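Local coordinates for gluconate kinase (Lactobacillus acidophilus, PDB 3LL3), which probably phosphorylates a sugar substrate such as gluconate or xylulose at the expense of ATP, as a member of the FGGY family of carbohydrate kinases, at residues D10-G18 / A29-L37; V302-F311 / K365-I376. All coordinates share one frame; numbering follows the deposited sequence.

Contact 1 and contact 2 stand on the two sides of the nucleotide cleft of an FGGY kinase, one in the N-terminal family region and the other in the C-terminal one. Their centres are about 30 Å apart and their nearest atoms about 15 Å, so they do not touch; ATP lies between them. In contact 1 (10-18 with 29-37) the nearest atoms of the Lys17 side chain and ATP are about 5 Å apart, and those of the Thr13 side chain and D-xylulose about 6 Å. In contact 2 (302-311 with 365-376) Phe303 and Asn304 line the other end of the nucleotide, at adenine and ribose. Contact 1 thus faces the triphosphate end of the nucleotide and the sugar, while contact 2 supplies Phe303 and Asn304 at its adenosine end.

Contact 1: residues D10-G18 / A29-L37; sequences DVGTTATKG and ASVSKGYPL
Tyr35 reaches back from the end of strand 29-34 and folds over the turn Gly12-Thr14 between strands 4-11 and 15-22. Its hydroxyl is gripped twice at the edge of the ring: OH donates to Gly12 O (2.6 Å), and Thr16 OG1 donates to Tyr35 OH (2.9 Å). One ring face covers the backbone of Thr14 and Ala15; Ala15 CA makes a CH-pi contact, 4.1 Å from the centroid of the Tyr35 ring. Thr16 OG1 stands beside its own backbone N (chi1 -68°), which turns it to the phenol, while Val11 CG1 packs more loosely against the same oxygen. With an alanine here in place of Tyr35, Gly12 O and Thr16 OG1 would probably lose their shared partner, and a gap would open over the Thr14-Ala15 backbone. Beyond the ring, Tyr35 N bonds to Thr14 O from above the carbonyl plane (2.9 Å). The antiparallel strands then pair Thr16 with Lys33 and Gly18 with Val31, the Gly18 N to Val31 O bond being nearly straight at 173°. Between these hydrogen-bonded pairs, Lys17 CB lies 3.9 Å from Ser32 CB. The lysine chain then bends away, and its NZ forms a salt bridge with Asp10 OD2 (2.7 Å) and a hydrogen bond with Gln428. The turn resembles the phosphate-binding beta-hairpin loop of the actin-like ATPase fold. Strand 27-34 is an edge strand of the N-terminal mixed sheet, next to 15-22, and helix 49-65 covers the face of Thr16 and Val31, with its Ile52 also against Tyr35.

Contact 2: residues V302-F311 / K365-I376; sequences VFNWARQTLF and KPEMARAVIEGI. With ATP (adenosine-5'-triphosphate), chain C.
Helices 302-311 and 365-376 run antiparallel, their axes at 172° and 10.1 Å apart at closest approach. Leu310 is a knob in a hole formed by Lys365, Met368 (a selenomethionine), Ala369 and Val372; its CD2 branch goes in, 4.0 Å from Ala369 N. One turn earlier, Ala306 CB meets both methyls of Val372, with CG1 the nearer at 3.7 Å. Val302 CG1 and Ile376 CD1 pass alongside one another, the two side chains running opposite ways, and Ile376 CD1 also touches the backbone N of Phe303 (3.6 Å). At the far end, Lys365 starts with CG anti to the backbone N (chi1 -170°) and then bends at chi2 and chi3. This course lays CD over one face of the Phe311 ring, and NZ donates a hydrogen bond to Leu310 O (2.6 Å), nearly in line with the carbonyl bond. Ala369 CB sits at the edge of the same ring. Phe303 faces two ways: its edge meets Ile373 CG1, 4.2 Å from Phe303 CD2, while one face lies against the adenine of ATP, with N3 3.8 Å from Phe303 CD1 and offset toward the rim. Asn304 CB approaches the ribose O2' at 3.5 Å, so this helix supplies part of the nucleotide pocket. Lys365 of the second subunit bonds to Thr309 O and Phe311 O, tying the pair of helices to the dimer interface. Helix 317-325 adds Phe320, edge-to-face on Phe303 and also against Phe311. Phe408 and Leu412 of helix 407-417 cover Ile373, while Phe336 of strand 335-337 packs on Val302 and Val372.

Contact 1: residues D10-G18 / A29-L37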
loop_
_atom_site.group_PDB
_atom_site.type_symbol
_atom_site.label_atom_id
_atom_site.label_comp_id
_atom_site.label_asym_id
_atom_site.label_seq_id
_atom_site.Cartn_x
_atom_site.Cartn_y
_atom_site.Cartn_z
ATOM N N ASP A 10 19.420 33.640 8.798
ATOM C CA ASP A 10 18.956 32.511 8.021
ATOM C C ASP A 10 17.626 32.881 7.376
ATOM O O ASP A 10 16.586 32.876 8.031
ATOM C CB ASP A 10 18.769 31.323 8.947
ATOM C CG ASP A 10 18.279 30.087 8.226
ATOM O OD1 ASP A 10 18.900 29.705 7.204
ATOM O OD2 ASP A 10 17.286 29.484 8.705
ATOM N N VAL A 11 17.660 33.208 6.089
ATOM C CA VAL A 11 16.491 33.732 5.416
ATOM C C VAL A 11 15.724 32.590 4.769
ATOM O O VAL A 11 15.955 32.231 3.605
ATOM C CB VAL A 11 16.872 34.835 4.376
ATOM C CG1 VAL A 11 15.632 35.535 3.858
ATOM C CG2 VAL A 11 17.823 35.848 5.011
ATOM N N GLY A 12 14.815 32.001 5.539
ATOM C CA GLY A 12 14.076 30.850 5.064
ATOM C C GLY A 12 12.755 31.225 4.445
ATOM O O GLY A 12 12.360 32.386 4.458
ATOM N N THR A 13 12.076 30.248 3.867
ATOM C CA THR A 13 10.693 30.452 3.479
ATOM C C THR A 13 9.902 30.510 4.787
ATOM O O THR A 13 10.293 29.887 5.785
ATOM C CB THR A 13 10.189 29.311 2.578
ATOM O OG1 THR A 13 10.621 28.053 3.111
ATOM C CG2 THR A 13 10.768 29.451 1.174
ATOM N N THR A 14 8.820 31.279 4.798
ATOM C CA THR A 14 7.995 31.473 6.006
ATOM C C THR A 14 8.632 32.232 7.184
ATOM O O THR A 14 7.906 32.854 7.954
ATOM C CB THR A 14 7.358 30.160 6.535
ATOM O OG1 THR A 14 8.362 29.348 7.146
ATOM C CG2 THR A 14 6.712 29.384 5.410
ATOM N N ALA A 15 9.954 32.196 7.344
ATOM C CA ALA A 15 10.568 32.981 8.420
ATOM C C ALA A 15 12.075 33.124 8.306
ATOM O O ALA A 15 12.754 32.270 7.756
ATOM C CB ALA A 15 10.200 32.407 9.802
ATOM N N THR A 16 12.583 34.226 8.827
ATOM C CA THR A 16 14.015 34.431 8.972
ATOM C C THR A 16 14.372 34.266 10.447
ATOM O O THR A 16 13.594 34.664 11.320
ATOM C CB THR A 16 14.423 35.856 8.524
ATOM O OG1 THR A 16 14.240 35.984 7.109
ATOM C CG2 THR A 16 15.891 36.156 8.891
ATOM N N LYS A 17 15.535 33.680 10.723
ATOM C CA LYS A 17 16.040 33.596 12.090
ATOM C C LYS A 17 17.389 34.284 12.166
ATOM O O LYS A 17 18.232 34.109 11.294
ATOM C CB LYS A 17 16.231 32.150 12.517
ATOM C CG LYS A 17 15.215 31.182 11.986
ATOM C CD LYS A 17 15.728 29.747 12.133
ATOM C CE LYS A 17 17.189 29.626 11.682
ATOM N NZ LYS A 17 17.509 28.299 11.080
ATOM N N GLY A 18 17.602 35.060 13.216
ATOM C CA GLY A 18 18.909 35.633 13.460
ATOM C C GLY A 18 19.483 35.084 14.750
ATOM O O GLY A 18 18.756 34.883 15.725
ATOM N N ALA A 29 22.064 34.914 21.864
ATOM C CA ALA A 29 20.653 35.209 21.690
ATOM C C ALA A 29 20.242 34.880 20.271
ATOM O O ALA A 29 21.080 34.776 19.389
ATOM C CB ALA A 29 20.381 36.675 21.976
ATOM N N SER A 30 18.943 34.731 20.063
ATOM C CA SER A 30 18.400 34.570 18.735
ATOM C C SER A 30 16.980 35.122 18.701
ATOM O O SER A 30 16.261 35.078 19.700
ATOM C CB SER A 30 18.417 33.098 18.343
ATOM O OG SER A 30 17.707 32.335 19.290
ATOM N N VAL A 31 16.592 35.658 17.551
ATOM C CA VAL A 31 15.254 36.190 17.351
ATOM C C VAL A 31 14.813 35.776 15.948
ATOM O O VAL A 31 15.627 35.773 15.030
ATOM C CB VAL A 31 15.255 37.737 17.447
ATOM C CG1 VAL A 31 13.908 38.304 17.042
ATOM C CG2 VAL A 31 15.635 38.198 18.855
ATOM N N SER A 32 13.545 35.420 15.769
ATOM C CA SER A 32 13.045 35.147 14.425
ATOM C C SER A 32 11.680 35.795 14.179
ATOM O O SER A 32 10.939 36.051 15.128
ATOM C CB SER A 32 13.011 33.641 14.152
ATOM O OG SER A 32 12.167 32.986 15.067
ATOM N N LYS A 33 11.373 36.080 12.909
ATOM C CA LYS A 33 10.093 36.674 12.507
ATOM C C LYS A 33 9.608 36.092 11.176
ATOM O O LYS A 33 10.391 35.942 10.232
ATOM C CB LYS A 33 10.205 38.203 12.370
ATOM C CG LYS A 33 10.529 38.957 13.671
ATOM C CD LYS A 33 9.608 38.552 14.843
ATOM C CE LYS A 33 10.100 39.130 16.176
ATOM N NZ LYS A 33 9.436 38.504 17.359
ATOM N N GLY A 34 8.315 35.784 11.090
ATOM C CA GLY A 34 7.762 35.163 9.898
ATOM C C GLY A 34 7.085 36.101 8.907
ATOM O O GLY A 34 6.850 37.278 9.185
ATOM N N TYR A 35 6.781 35.566 7.730
ATOM C CA TYR A 35 6.021 36.284 6.711
ATOM C C TYR A 35 5.123 35.278 6.015
ATOM O O TYR A 35 5.447 34.101 5.962
ATOM C CB TYR A 35 6.953 36.974 5.713
ATOM C CG TYR A 35 8.339 36.379 5.681
ATOM C CD1 TYR A 35 9.352 36.874 6.503
ATOM C CD2 TYR A 35 8.631 35.308 4.849
ATOM C CE1 TYR A 35 10.625 36.320 6.481
ATOM C CE2 TYR A 35 9.891 34.747 4.819
ATOM C CZ TYR A 35 10.891 35.252 5.629
ATOM O OH TYR A 35 12.149 34.670 5.595
ATOM N N PRO A 36 3.984 35.739 5.490
ATOM C CA PRO A 36 3.022 34.819 4.883
ATOM C C PRO A 36 3.500 34.346 3.515
ATOM O O PRO A 36 4.211 35.077 2.817
ATOM C CB PRO A 36 1.771 35.686 4.695
ATOM C CG PRO A 36 2.124 37.067 5.188
ATOM C CD PRO A 36 3.601 37.145 5.295
ATOM N N LEU A 37 3.117 33.132 3.138
ATOM C CA LEU A 37 3.326 32.683 1.774
ATOM C C LEU A 37 2.150 33.165 0.938
ATOM O O LEU A 37 1.018 33.202 1.415
ATOM C CB LEU A 37 3.412 31.161 1.714
ATOM C CG LEU A 37 4.266 30.573 0.586
ATOM C CD1 LEU A 37 5.756 30.712 0.911
ATOM C CD2 LEU A 37 3.910 29.107 0.361
#

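Contact 2: residues V302-F311 / K365-I376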
loop_
_atom_site.group_PDB
_atom_site.type_symbol
_atom_site.label_atom_id
_atom_site.label_comp_id
_atom_site.label_asym_id
_atom_site.label_seq_id
_atom_site.Cartn_x
_atom_site.Cartn_y
_atom_site.Cartn_z
ATOM N N VAL A 302 5.527 13.244 6.725
ATOM C CA VAL A 302 4.879 11.965 6.511
ATOM C C VAL A 302 4.735 11.201 7.836
ATOM O O VAL A 302 3.726 10.538 8.078
ATOM C CB VAL A 302 5.627 11.120 5.446
ATOM C CG1 VAL A 302 5.070 9.696 5.406
ATOM C CG2 VAL A 302 5.500 11.784 4.058
ATOM N N PHE A 303 5.730 11.324 8.705
ATOM C CA PHE A 303 5.602 10.815 10.068
ATOM C C PHE A 303 4.392 11.444 10.754
ATOM O O PHE A 303 3.618 10.769 11.412
ATOM C CB PHE A 303 6.865 11.123 10.868
ATOM C CG PHE A 303 6.782 10.721 12.311
ATOM C CD1 PHE A 303 6.340 11.617 13.267
ATOM C CD2 PHE A 303 7.116 9.429 12.708
ATOM C CE1 PHE A 303 6.259 11.256 14.607
ATOM C CE2 PHE A 303 7.045 9.061 14.042
ATOM C CZ PHE A 303 6.606 9.978 14.996
ATOM N N ASN A 304 4.243 12.749 10.587
ATOM C CA ASN A 304 3.088 13.451 11.099
ATOM C C ASN A 304 1.780 12.925 10.514
ATOM O O ASN A 304 0.842 12.675 11.255
ATOM C CB ASN A 304 3.204 14.938 10.810
ATOM C CG ASN A 304 2.158 15.752 11.536
ATOM O OD1 ASN A 304 1.321 16.419 10.908
ATOM N ND2 ASN A 304 2.195 15.708 12.862
ATOM N N TRP A 305 1.712 12.773 9.190
ATOM C CA TRP A 305 0.514 12.203 8.565
ATOM C C TRP A 305 0.164 10.836 9.156
ATOM O O TRP A 305 -0.994 10.577 9.480
ATOM C CB TRP A 305 0.656 12.096 7.042
ATOM C CG TRP A 305 -0.422 11.249 6.421
ATOM C CD1 TRP A 305 -1.653 11.669 5.981
ATOM C CD2 TRP A 305 -0.373 9.833 6.179
ATOM N NE1 TRP A 305 -2.363 10.600 5.470
ATOM C CE2 TRP A 305 -1.604 9.465 5.585
ATOM C CE3 TRP A 305 0.595 8.844 6.398
ATOM C CZ2 TRP A 305 -1.893 8.147 5.215
ATOM C CZ3 TRP A 305 0.303 7.531 6.031
ATOM C CH2 TRP A 305 -0.935 7.195 5.446
ATOM N N ALA A 306 1.161 9.963 9.286
ATOM C CA ALA A 306 0.934 8.617 9.817
ATOM C C ALA A 306 0.465 8.636 11.267
ATOM O O ALA A 306 -0.360 7.815 11.664
ATOM C CB ALA A 306 2.179 7.755 9.679
ATOM N N ARG A 307 1.003 9.578 12.040
ATOM C CA ARG A 307 0.692 9.709 13.459
ATOM C C ARG A 307 -0.778 10.060 13.649
ATOM O O ARG A 307 -1.438 9.517 14.537
ATOM C CB ARG A 307 1.584 10.780 14.110
ATOM C CG ARG A 307 1.242 11.081 15.555
ATOM C CD ARG A 307 2.161 12.138 16.159
ATOM N NE ARG A 307 1.928 13.460 15.583
ATOM C CZ ARG A 307 0.766 14.111 15.641
ATOM N NH1 ARG A 307 -0.284 13.568 16.244
ATOM N NH2 ARG A 307 0.645 15.309 15.086
ATOM N N GLN A 308 -1.276 10.961 12.805
ATOM C CA GLN A 308 -2.666 11.400 12.855
ATOM C C GLN A 308 -3.638 10.440 12.180
ATOM O O GLN A 308 -4.816 10.405 12.529
ATOM C CB GLN A 308 -2.822 12.748 12.156
ATOM C CG GLN A 308 -2.186 13.934 12.866
ATOM C CD GLN A 308 -2.701 15.244 12.309
ATOM O OE1 GLN A 308 -2.029 15.905 11.503
ATOM N NE2 GLN A 308 -3.923 15.612 12.706
ATOM N N THR A 309 -3.158 9.688 11.195
ATOM C CA THR A 309 -4.036 8.871 10.360
ATOM C C THR A 309 -4.127 7.439 10.869
ATOM O O THR A 309 -5.217 6.882 10.960
ATOM C CB THR A 309 -3.580 8.884 8.892
ATOM O OG1 THR A 309 -3.673 10.216 8.393
ATOM C CG2 THR A 309 -4.439 7.974 8.031
ATOM N N LEU A 310 -2.982 6.855 11.211
ATOM C CA LEU A 310 -2.962 5.487 11.708
ATOM C C LEU A 310 -3.584 5.434 13.087
ATOM O O LEU A 310 -4.171 4.426 13.449
ATOM C CB LEU A 310 -1.544 4.901 11.745
ATOM C CG LEU A 310 -0.993 4.410 10.405
ATOM C CD1 LEU A 310 -1.149 5.513 9.407
ATOM C CD2 LEU A 310 0.461 3.998 10.476
ATOM N N PHE A 311 -3.471 6.520 13.851
ATOM C CA PHE A 311 -4.008 6.537 15.216
ATOM C C PHE A 311 -5.131 7.569 15.383
ATOM O O PHE A 311 -6.306 7.285 15.180
ATOM C CB PHE A 311 -2.899 6.813 16.237
ATOM C CG PHE A 311 -1.782 5.797 16.238
ATOM C CD1 PHE A 311 -0.707 5.921 15.372
ATOM C CD2 PHE A 311 -1.784 4.743 17.140
ATOM C CE1 PHE A 311 0.325 5.003 15.385
ATOM C CE2 PHE A 311 -0.749 3.816 17.150
ATOM C CZ PHE A 311 0.311 3.956 16.273
ATOM N N LYS A 365 -1.197 -2.875 13.891
ATOM C CA LYS A 365 -0.796 -1.469 13.967
ATOM C C LYS A 365 0.719 -1.258 14.114
ATOM O O LYS A 365 1.287 -0.394 13.456
ATOM C CB LYS A 365 -1.544 -0.723 15.071
ATOM C CG LYS A 365 -1.347 0.808 15.026
ATOM C CD LYS A 365 -2.454 1.479 14.226
ATOM C CE LYS A 365 -3.751 1.436 15.042
ATOM N NZ LYS A 365 -4.872 2.152 14.386
ATOM N N PRO A 366 1.379 -2.029 14.985
ATOM C CA PRO A 366 2.816 -1.765 15.136
ATOM C C PRO A 366 3.595 -1.962 13.841
ATOM O O PRO A 366 4.489 -1.177 13.567
ATOM C CB PRO A 366 3.235 -2.789 16.192
ATOM C CG PRO A 366 2.015 -2.906 17.051
ATOM C CD PRO A 366 0.877 -2.903 16.060
ATOM N N GLU A 367 3.274 -3.001 13.077
ATOM C CA GLU A 367 3.916 -3.237 11.786
ATOM C C GLU A 367 3.700 -2.075 10.805
ATOM O O GLU A 367 4.610 -1.716 10.063
ATOM C CB GLU A 367 3.403 -4.535 11.151
ATOM C CG GLU A 367 4.007 -5.828 11.722
ATOM C CD GLU A 367 3.564 -6.121 13.149
ATOM O OE1 GLU A 367 2.448 -5.721 13.557
ATOM O OE2 GLU A 367 4.344 -6.760 13.866
HETATM N N MSE A 368 2.501 -1.495 10.786
HETATM C CA MSE A 368 2.256 -0.376 9.878
HETATM C C MSE A 368 2.977 0.868 10.334
HETATM O O MSE A 368 3.547 1.568 9.511
HETATM C CB MSE A 368 0.774 -0.097 9.689
HETATM C CG MSE A 368 0.073 -1.321 9.063
HETATM SE SE MSE A 368 -1.777 -0.966 8.628
HETATM C CE MSE A 368 -1.533 0.151 7.019
ATOM N N ALA A 369 2.962 1.117 11.646
ATOM C CA ALA A 369 3.649 2.266 12.227
ATOM C C ALA A 369 5.128 2.194 11.913
ATOM O O ALA A 369 5.723 3.169 11.469
ATOM C CB ALA A 369 3.440 2.322 13.751
ATOM N N ARG A 370 5.722 1.029 12.148
ATOM C CA ARG A 370 7.148 0.890 11.942
ATOM C C ARG A 370 7.518 0.943 10.464
ATOM O O ARG A 370 8.558 1.482 10.110
ATOM C CB ARG A 370 7.716 -0.378 12.593
ATOM C CG ARG A 370 9.222 -0.307 12.615
ATOM C CD ARG A 370 9.920 -1.627 12.734
ATOM N NE ARG A 370 10.320 -1.869 14.092
ATOM C CZ ARG A 370 11.572 -1.877 14.539
ATOM N NH1 ARG A 370 12.606 -1.684 13.737
ATOM N NH2 ARG A 370 11.773 -2.109 15.808
ATOM N N ALA A 371 6.678 0.367 9.610
ATOM C CA ALA A 371 6.928 0.400 8.175
ATOM C C ALA A 371 7.007 1.832 7.683
ATOM O O ALA A 371 7.779 2.122 6.775
ATOM C CB ALA A 371 5.841 -0.373 7.389
ATOM N N VAL A 372 6.197 2.718 8.260
ATOM C CA VAL A 372 6.223 4.124 7.860
ATOM C C VAL A 372 7.603 4.710 8.168
ATOM O O VAL A 372 8.238 5.326 7.307
ATOM C CB VAL A 372 5.141 4.960 8.578
ATOM C CG1 VAL A 372 5.415 6.459 8.393
ATOM C CG2 VAL A 372 3.724 4.580 8.088
ATOM N N ILE A 373 8.077 4.479 9.391
ATOM C CA ILE A 373 9.368 5.022 9.810
ATOM C C ILE A 373 10.485 4.432 8.970
ATOM O O ILE A 373 11.377 5.152 8.521
ATOM C CB ILE A 373 9.649 4.762 11.306
ATOM C CG1 ILE A 373 8.679 5.574 12.157
ATOM C CG2 ILE A 373 11.077 5.192 11.651
ATOM C CD1 ILE A 373 8.520 5.061 13.589
ATOM N N GLU A 374 10.448 3.121 8.769
ATOM C CA GLU A 374 11.437 2.463 7.937
ATOM C C GLU A 374 11.412 2.934 6.476
ATOM O O GLU A 374 12.476 3.077 5.859
ATOM C CB GLU A 374 11.292 0.949 8.003
ATOM C CG GLU A 374 11.728 0.357 9.353
ATOM C CD GLU A 374 11.375 -1.109 9.520
ATOM O OE1 GLU A 374 10.648 -1.666 8.656
ATOM O OE2 GLU A 374 11.820 -1.705 10.535
ATOM N N GLY A 375 10.210 3.151 5.936
ATOM C CA GLY A 375 10.062 3.622 4.570
ATOM C C GLY A 375 10.631 5.023 4.401
ATOM O O GLY A 375 11.318 5.319 3.410
ATOM N N ILE A 376 10.333 5.896 5.362
ATOM C CA ILE A 376 10.854 7.251 5.337
ATOM C C ILE A 376 12.385 7.194 5.240
ATOM O O ILE A 376 12.983 7.833 4.386
ATOM C CB ILE A 376 10.405 8.049 6.573
ATOM C CG1 ILE A 376 8.954 8.500 6.407
ATOM C CG2 ILE A 376 11.285 9.289 6.771
ATOM C CD1 ILE A 376 8.311 8.973 7.679
HETATM P PG ATP C . 13.131 24.271 11.136
HETATM O O1G ATP C . 12.040 24.331 12.389
HETATM O O2G ATP C . 14.683 24.288 11.730
HETATM O O3G ATP C . 12.900 25.392 10.229
HETATM P PB ATP C . 11.541 21.985 10.462
HETATM O O1B ATP C . 11.679 20.733 9.404
HETATM O O2B ATP C . 10.355 22.791 10.201
HETATM O O3B ATP C . 12.939 22.864 10.293
HETATM P PA ATP C . 12.080 20.132 12.699
HETATM O O1A ATP C . 13.636 19.808 12.299
HETATM O O2A ATP C . 11.895 20.279 14.136
HETATM O O3A ATP C . 11.422 21.505 12.046
HETATM O "O5'" ATP C . 11.202 18.830 12.211
HETATM C "C5'" ATP C . 9.798 18.918 12.254
HETATM C "C4'" ATP C . 9.235 17.518 12.204
HETATM O "O4'" ATP C . 9.575 16.612 13.241
HETATM C "C3'" ATP C . 7.742 17.262 11.839
HETATM O "O3'" ATP C . 7.498 17.031 10.483
HETATM C "C2'" ATP C . 7.276 16.175 12.875
HETATM O "O2'" ATP C . 6.328 15.286 12.352
HETATM C "C1'" ATP C . 8.613 15.594 13.278
HETATM N N9 ATP C . 8.657 15.107 14.649
HETATM C C8 ATP C . 8.308 15.759 15.775
HETATM N N7 ATP C . 8.651 14.906 16.861
HETATM C C5 ATP C . 9.233 13.732 16.331
HETATM C C6 ATP C . 9.761 12.569 16.938
HETATM N N6 ATP C . 9.787 12.470 18.392
HETATM N N1 ATP C . 10.272 11.589 16.184
HETATM C C2 ATP C . 10.288 11.687 14.811
HETATM N N3 ATP C . 9.767 12.828 14.226
HETATM C C4 ATP C . 9.249 13.828 14.992
#